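Local coordinates for Lin1840 protein (Listeria innocua serovar 6a, PDB 4ZOC) that probably hydrolyses terminal, non-reducing beta-D-glucosyl residues as a family 3 beta-glucosidase involved in beta-1,2-glucan metabolism, at residues Phe685-His690 with Val695-Leu700. The protein carries 2 engineered substitutions. Numbering follows the deposited sequence.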
loop_
_atom_site.group_PDB
_atom_site.type_symbol
_atom_site.label_atom_id
_atom_site.label_comp_id
_atom_site.label_asym_id
_atom_site.label_seq_id
_atom_site.Cartn_x
_atom_site.Cartn_y
_atom_site.Cartn_z
ATOM N N PHE A 685 -15.016 11.995 -19.792
ATOM C CA PHE A 685 -13.717 12.440 -20.270
ATOM C C PHE A 685 -12.946 13.323 -19.278
ATOM O O PHE A 685 -11.825 13.724 -19.553
ATOM C CB PHE A 685 -13.879 13.221 -21.605
ATOM C CG PHE A 685 -14.330 12.387 -22.763
ATOM C CD1 PHE A 685 -15.669 12.030 -22.937
ATOM C CD2 PHE A 685 -13.435 12.016 -23.729
ATOM C CE1 PHE A 685 -16.064 11.225 -24.010
ATOM C CE2 PHE A 685 -13.798 11.179 -24.773
ATOM C CZ PHE A 685 -15.123 10.822 -24.962
ATOM N N SER A 686 -13.593 13.625 -18.163
ATOM C CA SER A 686 -13.106 14.590 -17.208
ATOM C C SER A 686 -12.400 13.902 -16.066
ATOM O O SER A 686 -12.567 12.672 -15.826
ATOM C CB SER A 686 -14.275 15.394 -16.706
ATOM O OG SER A 686 -14.845 16.086 -17.833
ATOM N N PHE A 687 -11.636 14.738 -15.335
ATOM C CA PHE A 687 -10.853 14.304 -14.200
ATOM C C PHE A 687 -10.467 15.450 -13.294
ATOM O O PHE A 687 -10.601 16.589 -13.668
ATOM C CB PHE A 687 -9.590 13.556 -14.646
ATOM C CG PHE A 687 -8.546 14.433 -15.247
ATOM C CD1 PHE A 687 -8.697 14.854 -16.594
ATOM C CD2 PHE A 687 -7.517 14.902 -14.528
ATOM C CE1 PHE A 687 -7.738 15.668 -17.164
ATOM C CE2 PHE A 687 -6.569 15.724 -15.100
ATOM C CZ PHE A 687 -6.732 16.117 -16.431
ATOM N N TYR A 688 -9.972 15.116 -12.073
ATOM C CA TYR A 688 -9.485 16.066 -11.144
ATOM C C TYR A 688 -8.032 16.440 -11.377
ATOM O O TYR A 688 -7.216 15.574 -11.443
ATOM C CB TYR A 688 -9.648 15.534 -9.718
ATOM C CG TYR A 688 -11.094 15.558 -9.302
ATOM C CD1 TYR A 688 -11.668 16.660 -8.851
ATOM C CD2 TYR A 688 -11.898 14.422 -9.462
ATOM C CE1 TYR A 688 -13.030 16.644 -8.473
ATOM C CE2 TYR A 688 -13.223 14.388 -9.103
ATOM C CZ TYR A 688 -13.775 15.493 -8.577
ATOM O OH TYR A 688 -15.084 15.399 -8.246
ATOM N N ASN A 689 -7.737 17.724 -11.530
ATOM C CA ASN A 689 -6.386 18.146 -11.816
ATOM C C ASN A 689 -5.582 18.428 -10.544
ATOM O O ASN A 689 -6.083 18.180 -9.438
ATOM C CB ASN A 689 -6.402 19.288 -12.803
ATOM C CG ASN A 689 -6.867 20.603 -12.214
ATOM O OD1 ASN A 689 -7.095 20.746 -11.028
ATOM N ND2 ASN A 689 -6.988 21.594 -13.096
ATOM N N HIS A 690 -4.352 18.949 -10.671
ATOM C CA HIS A 690 -3.504 19.121 -9.457
ATOM C C HIS A 690 -4.125 20.126 -8.514
ATOM O O HIS A 690 -3.880 20.038 -7.300
ATOM C CB HIS A 690 -2.062 19.524 -9.813
ATOM C CG HIS A 690 -1.890 20.974 -9.971
ATOM N ND1 HIS A 690 -2.393 21.665 -11.061
ATOM C CD2 HIS A 690 -1.376 21.899 -9.133
ATOM C CE1 HIS A 690 -2.156 22.957 -10.904
ATOM N NE2 HIS A 690 -1.536 23.124 -9.745
ATOM N N VAL A 695 -12.023 18.906 -14.557
ATOM C CA VAL A 695 -11.707 19.496 -15.845
ATOM C C VAL A 695 -11.862 18.558 -16.962
ATOM O O VAL A 695 -11.813 17.329 -16.820
ATOM C CB VAL A 695 -10.270 20.015 -15.856
ATOM C CG1 VAL A 695 -10.129 21.076 -14.806
ATOM C CG2 VAL A 695 -9.248 18.929 -15.631
ATOM N N GLN A 696 -12.009 19.130 -18.150
ATOM C CA GLN A 696 -11.839 18.377 -19.374
ATOM C C GLN A 696 -10.792 19.098 -20.225
ATOM O O GLN A 696 -10.879 20.298 -20.473
ATOM C CB GLN A 696 -13.180 18.260 -20.149
ATOM C CG GLN A 696 -13.069 17.332 -21.336
ATOM C CD GLN A 696 -14.243 17.252 -22.284
ATOM O OE1 GLN A 696 -15.246 18.017 -22.203
ATOM N NE2 GLN A 696 -14.159 16.249 -23.176
ATOM N N GLU A 697 -9.806 18.372 -20.682
ATOM C CA GLU A 697 -8.684 18.927 -21.415
ATOM C C GLU A 697 -8.814 18.379 -22.850
ATOM O O GLU A 697 -9.140 17.183 -23.059
ATOM C CB GLU A 697 -7.337 18.437 -20.807
ATOM C CG GLU A 697 -7.078 18.983 -19.438
ATOM C CD GLU A 697 -5.828 18.456 -18.768
ATOM O OE1 GLU A 697 -5.257 17.431 -19.190
ATOM O OE2 GLU A 697 -5.434 19.114 -17.802
ATOM N N PRO A 698 -8.554 19.258 -23.862
ATOM C CA PRO A 698 -8.495 18.781 -25.233
ATOM C C PRO A 698 -7.340 17.781 -25.358
ATOM O O PRO A 698 -6.284 17.929 -24.642
ATOM C CB PRO A 698 -8.281 20.023 -26.079
ATOM C CG PRO A 698 -7.790 21.051 -25.127
ATOM C CD PRO A 698 -8.169 20.668 -23.707
ATOM N N GLY A 699 -7.574 16.801 -26.219
ATOM C CA GLY A 699 -6.535 15.854 -26.569
ATOM C C GLY A 699 -7.129 14.519 -26.989
ATOM O O GLY A 699 -8.324 14.399 -27.169
ATOM N N LEU A 700 -6.225 13.539 -27.139
ATOM C CA LEU A 700 -6.479 12.243 -27.609
ATOM C C LEU A 700 -7.014 11.334 -26.502
ATOM O O LEU A 700 -6.410 11.261 -25.397
ATOM C CB LEU A 700 -5.170 11.608 -28.099
ATOM C CG LEU A 700 -5.330 10.214 -28.802
ATOM C CD1 LEU A 700 -6.258 10.154 -30.032
ATOM C CD2 LEU A 700 -3.936 9.660 -29.191
HETATM O O HOH W 1 -9.750 15.465 -20.170
HETATM O O HOH W 2 -6.125 21.009 -15.975
#
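Val695 CG2 sits over one face of the Phe687 ring, 4.0 Å from its centroid, a CH-pi contact. The rim of that ring meets a carboxylate: Glu697 OE1 lies near the ring plane, 3.4 Å from Phe687 CZ, with the carboxylate turned 88° to the ring; a water bridging Phe685 O and Glu697 N also lies at this edge, in plane. Phe687 chi1 of 72° sets CG between its backbone N and carbonyl carbon, which turns one ring face to Val695 CG2. Beside Phe685, the Gln696 amide runs in the same direction, its plane 39° from the ring and NE2 3.4 Å from Phe685 CB, while its OE1 accepts from Gly621 N.

The backbone evidence is a hydrogen-bonded antiparallel pair, Phe687 N to Val695 O at 3.0 Å and Val695 N to Phe687 O at 2.9 Å, closing a short beta hairpin in the fibronectin type III-like domain. A second water joins Asn689 ND2, also bonded to Glu693 OE1, to Glu697 OE2, which also bonds Ser652 OG. With magnesium about 5 Å from the Glu697 side chain, the carboxylate probably adds negative potential near the metal, and OE1 would suit the weakly positive rim hydrogens.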